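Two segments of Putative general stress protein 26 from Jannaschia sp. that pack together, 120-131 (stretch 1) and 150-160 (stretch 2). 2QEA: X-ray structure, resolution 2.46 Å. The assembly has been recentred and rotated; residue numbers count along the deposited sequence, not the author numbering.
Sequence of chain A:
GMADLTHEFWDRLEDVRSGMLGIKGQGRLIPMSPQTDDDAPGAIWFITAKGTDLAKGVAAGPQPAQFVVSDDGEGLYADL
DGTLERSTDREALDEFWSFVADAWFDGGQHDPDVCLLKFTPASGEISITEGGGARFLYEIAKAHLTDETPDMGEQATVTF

Stretch 1 120-131: TPASGEISITEG
Stretch 2 150-160: PDMGEQATVTF

How do the two backbones run? Strand 120-129 and strand 153-159 are neighbours in an antiparallel sheet, their directions 171° apart and their axes approaching to 4.6 Å. Both are extended (Ile126 phi/psi -115/138) except at Ala122 (-99/-50). The register pairs Ser123 with Thr159, Glu125 with Thr157, Ser127 with Gln155 and Thr129 with Gly153 as narrow, non-hydrogen-bonded pairs, CA to CA 4.2-4.5 Å. Between them lie the wider hydrogen-bonded pairs Gly124-Val158, Ile126-Ala156 and Ile128-Glu154.

What holds this register? Paired amides and carbonyls close rings: Gly124 N to Val158 O is 3.1 Å and Val158 N to Gly124 O 2.9 Å; Ile126 N to Ala156 O is 2.9 Å and Ala156 N to Ile126 O 3.0 Å. Ile128 N gives Glu154 O a nearly straight bond of 2.9 Å, whereas the return from Glu154 N to Ile128 O is weak, 3.1 Å at 130°. Phe160 N to Ala122 O (2.9 Å) and Glu130 N to Met152 O (3.2 Å) extend the ladder.

Which bump fills which hollow? The CA-to-CB bond of Phe160 points toward stretch 1 (chi1 -68°, chi2 85°). Pro121 CB sits over one ring face, 3.8 Å from the centroid, a CH-pi contact, while Ser123 CA lies at the edge, 3.8 Å from Phe160 CD1. Gly124 N also lies at the edge, 4.4 Å from Phe160 CE1. Ile126 (m, t) places CD1 3.9 Å from Phe160 CZ and 4.1 Å from Val158 CG2 (Val158 chi1 t). Gly153 CA comes to 3.4 Å from Ile128 O; a CB there would clash with that oxygen at 2.0 Å.

What meets on the other face? Ser123 (p), Glu125 (t, t), Ser127 (m), Gln155 (t, t), Thr157 (m) and Thr159 (m) make it polar. Glu125 CG lies 3.8 Å from Thr157 OG1. A water bridges Ser127 OG (2.7 Å) and Gln155 NE2 (2.8 Å), accepting from the amide.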

ATOM      1  N   THR A 120       1.736   3.207 -16.958  1.00 43.91           N
ATOM      2  CA  THR A 120       0.453   3.036 -17.642  1.00 43.47           C
ATOM      3  C   THR A 120      -0.170   1.747 -17.096  1.00 44.16           C
ATOM      4  O   THR A 120       0.386   0.673 -17.331  1.00 44.42           O
ATOM      5  CB  THR A 120       0.631   2.917 -19.179  1.00 42.80           C
ATOM      6  OG1 THR A 120       1.263   4.099 -19.687  1.00 41.15           O
ATOM      7  CG2 THR A 120      -0.718   2.734 -19.870  1.00 39.26           C
ATOM      8  N   PRO A 121      -1.284   1.842 -16.326  1.00 45.04           N
ATOM      9  CA  PRO A 121      -1.926   0.609 -15.861  1.00 44.85           C
ATOM     10  C   PRO A 121      -2.592  -0.176 -17.000  1.00 45.32           C
ATOM     11  O   PRO A 121      -3.207   0.425 -17.889  1.00 44.50           O
ATOM     12  CB  PRO A 121      -2.985   1.111 -14.864  1.00 44.84           C
ATOM     13  CG  PRO A 121      -2.590   2.491 -14.532  1.00 45.37           C
ATOM     14  CD  PRO A 121      -1.993   3.019 -15.787  1.00 45.65           C
ATOM     15  N   ALA A 122      -2.423  -1.498 -16.966  1.00 45.72           N
ATOM     16  CA  ALA A 122      -3.018  -2.430 -17.928  1.00 46.00           C
ATOM     17  C   ALA A 122      -4.272  -3.041 -17.313  1.00 46.57           C
ATOM     18  O   ALA A 122      -5.329  -3.074 -17.947  1.00 46.55           O
ATOM     19  CB  ALA A 122      -2.027  -3.519 -18.280  1.00 45.85           C
ATOM     20  N   SER A 123      -4.130  -3.543 -16.085  1.00 47.26           N
ATOM     21  CA  SER A 123      -5.234  -4.136 -15.321  1.00 48.13           C
ATOM     22  C   SER A 123      -4.930  -4.164 -13.823  1.00 48.02           C
ATOM     23  O   SER A 123      -3.813  -3.852 -13.406  1.00 47.78           O
ATOM     24  CB  SER A 123      -5.509  -5.553 -15.817  1.00 48.44           C
ATOM     25  OG  SER A 123      -4.338  -6.348 -15.735  1.00 50.78           O
ATOM     26  N   GLY A 124      -5.927  -4.532 -13.025  1.00 48.64           N
ATOM     27  CA  GLY A 124      -5.747  -4.626 -11.575  1.00 49.48           C
ATOM     28  C   GLY A 124      -7.006  -4.918 -10.785  1.00 50.07           C
ATOM     29  O   GLY A 124      -8.111  -4.680 -11.278  1.00 50.86           O
ATOM     30  N   GLU A 125      -6.829  -5.446  -9.569  1.00 50.31           N
ATOM     31  CA  GLU A 125      -7.941  -5.729  -8.664  1.00 51.53           C
ATOM     32  C   GLU A 125      -8.045  -4.509  -7.757  1.00 51.65           C
ATOM     33  O   GLU A 125      -7.130  -4.249  -6.973  1.00 52.31           O
ATOM     34  CB  GLU A 125      -7.727  -7.021  -7.872  1.00 51.47           C
ATOM     35  CG  GLU A 125      -8.997  -7.477  -7.135  1.00 52.44           C
ATOM     36  CD  GLU A 125      -8.933  -8.891  -6.557  1.00 53.59           C
ATOM     37  OE1 GLU A 125      -7.981  -9.651  -6.849  1.00 55.64           O
ATOM     38  OE2 GLU A 125      -9.871  -9.251  -5.811  1.00 58.79           O
ATOM     39  N   ILE A 126      -9.153  -3.772  -7.891  1.00 51.11           N
ATOM     40  CA  ILE A 126      -9.399  -2.504  -7.198  1.00 50.90           C
ATOM     41  C   ILE A 126     -10.569  -2.603  -6.217  1.00 50.49           C
ATOM     42  O   ILE A 126     -11.589  -3.203  -6.546  1.00 50.53           O
ATOM     43  CB  ILE A 126      -9.761  -1.391  -8.243  1.00 51.28           C
ATOM     44  CG1 ILE A 126      -8.629  -1.190  -9.264  1.00 51.56           C
ATOM     45  CG2 ILE A 126     -10.089  -0.054  -7.559  1.00 49.54           C
ATOM     46  CD1 ILE A 126      -8.996  -0.257 -10.405  1.00 51.56           C
ATOM     47  N   SER A 127     -10.404  -2.014  -5.028  1.00 50.47           N
ATOM     48  CA  SER A 127     -11.468  -1.894  -4.019  1.00 50.76           C
ATOM     49  C   SER A 127     -11.699  -0.405  -3.736  1.00 50.71           C
ATOM     50  O   SER A 127     -10.742   0.353  -3.552  1.00 50.28           O
ATOM     51  CB  SER A 127     -11.126  -2.616  -2.720  1.00 50.65           C
ATOM     52  OG  SER A 127     -11.041  -4.010  -2.916  1.00 53.98           O
ATOM     53  N   ILE A 128     -12.972  -0.008  -3.737  1.00 51.12           N
ATOM     54  CA  ILE A 128     -13.427   1.357  -3.478  1.00 51.66           C
ATOM     55  C   ILE A 128     -14.326   1.256  -2.243  1.00 51.78           C
ATOM     56  O   ILE A 128     -15.305   0.514  -2.285  1.00 51.47           O
ATOM     57  CB  ILE A 128     -14.236   1.887  -4.697  1.00 51.97           C
ATOM     58  CG1 ILE A 128     -13.371   1.946  -5.967  1.00 54.13           C
ATOM     59  CG2 ILE A 128     -14.827   3.257  -4.439  1.00 53.12           C
ATOM     60  CD1 ILE A 128     -12.191   2.894  -5.894  1.00 54.28           C
ATOM     61  N   THR A 129     -13.985   1.961  -1.157  1.00 52.50           N
ATOM     62  CA  THR A 129     -14.775   1.938   0.100  1.00 53.60           C
ATOM     63  C   THR A 129     -15.094   3.335   0.628  1.00 55.25           C
ATOM     64  O   THR A 129     -14.464   4.315   0.245  1.00 55.00           O
ATOM     65  CB  THR A 129     -14.055   1.164   1.239  1.00 53.41           C
ATOM     66  OG1 THR A 129     -12.929   1.914   1.713  1.00 53.65           O
ATOM     67  CG2 THR A 129     -13.606  -0.222   0.776  1.00 52.76           C
ATOM     68  N   GLU A 130     -16.027   3.394   1.578  1.00 57.49           N
ATOM     69  CA  GLU A 130     -16.464   4.663   2.200  1.00 59.57           C
ATOM     70  C   GLU A 130     -15.412   5.387   3.082  1.00 59.91           C
ATOM     71  O   GLU A 130     -15.667   6.513   3.523  1.00 60.19           O
ATOM     72  CB  GLU A 130     -17.787   4.452   2.960  1.00 59.37           C
ATOM     73  CG  GLU A 130     -18.957   4.087   2.015  1.00 61.45           C
ATOM     74  CD  GLU A 130     -20.252   3.664   2.715  1.00 61.61           C
ATOM     75  OE1 GLU A 130     -21.301   3.671   2.036  1.00 64.47           O
ATOM     76  OE2 GLU A 130     -20.242   3.313   3.916  1.00 67.88           O
ATOM     77  N   GLY A 131     -14.261   4.749   3.337  1.00 60.39           N
ATOM     78  CA  GLY A 131     -13.141   5.336   4.086  1.00 60.69           C
ATOM     79  C   GLY A 131     -13.017   4.765   5.485  1.00 61.43           C
ATOM     80  O   GLY A 131     -13.408   3.618   5.726  1.00 62.27           O
ATOM     81  N   PRO A 150     -21.991  -4.834   6.913  1.00 55.70           N
ATOM     82  CA  PRO A 150     -21.744  -3.468   6.424  1.00 56.34           C
ATOM     83  C   PRO A 150     -21.604  -3.351   4.899  1.00 57.11           C
ATOM     84  O   PRO A 150     -21.009  -4.233   4.274  1.00 57.22           O
ATOM     85  CB  PRO A 150     -20.408  -3.089   7.089  1.00 56.46           C
ATOM     86  CG  PRO A 150     -20.247  -4.004   8.204  1.00 56.22           C
ATOM     87  CD  PRO A 150     -20.903  -5.273   7.809  1.00 55.76           C
ATOM     88  N   ASP A 151     -22.166  -2.284   4.329  1.00 58.27           N
ATOM     89  CA  ASP A 151     -22.058  -1.990   2.896  1.00 59.19           C
ATOM     90  C   ASP A 151     -20.806  -1.131   2.755  1.00 60.08           C
ATOM     91  O   ASP A 151     -20.889   0.105   2.722  1.00 60.83           O
ATOM     92  CB  ASP A 151     -23.303  -1.259   2.377  1.00 59.17           C
HETATM   93  N   MSE A 152     -19.649  -1.796   2.711  1.00 60.56           N
HETATM   94  CA  MSE A 152     -18.342  -1.121   2.610  1.00 61.05           C
HETATM   95  C   MSE A 152     -18.182  -0.422   1.258  1.00 60.88           C
HETATM   96  O   MSE A 152     -17.923   0.787   1.213  1.00 61.67           O
HETATM   97  CB  MSE A 152     -17.186  -2.109   2.834  1.00 61.15           C
ATOM     98  N   GLY A 153     -18.358  -1.183   0.176  1.00 59.30           N
ATOM     99  CA  GLY A 153     -18.265  -0.644  -1.187  1.00 58.19           C
ATOM    100  C   GLY A 153     -18.149  -1.692  -2.282  1.00 57.06           C
ATOM    101  O   GLY A 153     -18.635  -2.813  -2.117  1.00 57.75           O
ATOM    102  N   GLU A 154     -17.505  -1.319  -3.391  1.00 55.59           N
ATOM    103  CA  GLU A 154     -17.331  -2.185  -4.569  1.00 54.58           C
ATOM    104  C   GLU A 154     -15.911  -2.745  -4.690  1.00 53.71           C
ATOM    105  O   GLU A 154     -14.950  -2.084  -4.305  1.00 53.03           O
ATOM    106  CB  GLU A 154     -17.662  -1.403  -5.845  1.00 54.26           C
ATOM    107  N   GLN A 155     -15.810  -3.971  -5.210  1.00 53.50           N
ATOM    108  CA  GLN A 155     -14.537  -4.657  -5.489  1.00 53.56           C
ATOM    109  C   GLN A 155     -14.641  -5.326  -6.864  1.00 52.42           C
ATOM    110  O   GLN A 155     -15.659  -5.957  -7.162  1.00 52.85           O
ATOM    111  CB  GLN A 155     -14.207  -5.702  -4.417  1.00 53.34           C
ATOM    112  CG  GLN A 155     -12.821  -6.367  -4.591  1.00 55.13           C
ATOM    113  CD  GLN A 155     -12.416  -7.255  -3.417  1.00 55.91           C
ATOM    114  OE1 GLN A 155     -13.239  -7.977  -2.849  1.00 62.41           O
ATOM    115  NE2 GLN A 155     -11.132  -7.221  -3.065  1.00 58.10           N
ATOM    116  N   ALA A 156     -13.603  -5.187  -7.689  1.00 51.33           N
ATOM    117  CA  ALA A 156     -13.590  -5.795  -9.031  1.00 50.56           C
ATOM    118  C   ALA A 156     -12.210  -5.823  -9.685  1.00 49.55           C
ATOM    119  O   ALA A 156     -11.325  -5.043  -9.319  1.00 48.37           O
ATOM    120  CB  ALA A 156     -14.576  -5.069  -9.952  1.00 50.24           C
ATOM    121  N   THR A 157     -12.051  -6.744 -10.639  1.00 49.05           N
ATOM    122  CA  THR A 157     -10.842  -6.873 -11.453  1.00 48.68           C
ATOM    123  C   THR A 157     -11.173  -6.100 -12.728  1.00 48.43           C
ATOM    124  O   THR A 157     -12.082  -6.481 -13.467  1.00 48.31           O
ATOM    125  CB  THR A 157     -10.482  -8.343 -11.727  1.00 48.85           C
ATOM    126  OG1 THR A 157     -10.108  -8.964 -10.490  1.00 49.40           O
ATOM    127  CG2 THR A 157      -9.314  -8.458 -12.711  1.00 46.79           C
ATOM    128  N   VAL A 158     -10.428  -5.017 -12.958  1.00 48.26           N
ATOM    129  CA  VAL A 158     -10.645  -4.074 -14.061  1.00 47.97           C
ATOM    130  C   VAL A 158      -9.560  -4.179 -15.136  1.00 46.93           C
ATOM    131  O   VAL A 158      -8.410  -4.484 -14.817  1.00 46.72           O
ATOM    132  CB  VAL A 158     -10.636  -2.620 -13.486  1.00 47.90           C
ATOM    133  CG1 VAL A 158     -10.758  -1.569 -14.575  1.00 49.43           C
ATOM    134  CG2 VAL A 158     -11.752  -2.446 -12.462  1.00 48.26           C
ATOM    135  N   THR A 159      -9.950  -3.933 -16.392  1.00 45.60           N
ATOM    136  CA  THR A 159      -9.034  -3.849 -17.535  1.00 44.42           C
ATOM    137  C   THR A 159      -9.082  -2.385 -17.994  1.00 44.74           C
ATOM    138  O   THR A 159     -10.147  -1.891 -18.370  1.00 44.45           O
ATOM    139  CB  THR A 159      -9.449  -4.768 -18.700  1.00 44.03           C
ATOM    140  OG1 THR A 159      -9.560  -6.118 -18.236  1.00 43.99           O
ATOM    141  CG2 THR A 159      -8.421  -4.706 -19.824  1.00 41.79           C
ATOM    142  N   PHE A 160      -7.938  -1.701 -17.943  1.00 45.06           N
ATOM    143  CA  PHE A 160      -7.846  -0.292 -18.358  1.00 45.45           C
ATOM    144  C   PHE A 160      -7.839  -0.158 -19.884  1.00 45.96           C
ATOM    145  O   PHE A 160      -7.404  -1.048 -20.619  1.00 46.13           O
ATOM    146  CB  PHE A 160      -6.614   0.385 -17.748  1.00 45.02           C
ATOM    147  CG  PHE A 160      -6.694   0.561 -16.250  1.00 45.65           C
ATOM    148  CD1 PHE A 160      -6.308  -0.471 -15.388  1.00 45.45           C
ATOM    149  CD2 PHE A 160      -7.148   1.766 -15.697  1.00 43.98           C
ATOM    150  CE1 PHE A 160      -6.374  -0.313 -13.992  1.00 44.68           C
ATOM    151  CE2 PHE A 160      -7.220   1.939 -14.301  1.00 44.52           C
ATOM    152  CZ  PHE A 160      -6.834   0.896 -13.447  1.00 44.07           C
ATOM    153  OXT PHE A 160      -8.283   0.854 -20.426  1.00 46.97           O
TER
HETATM  154  O   HOH W   1      -9.177  -5.551  -4.101  1.00 43.10           O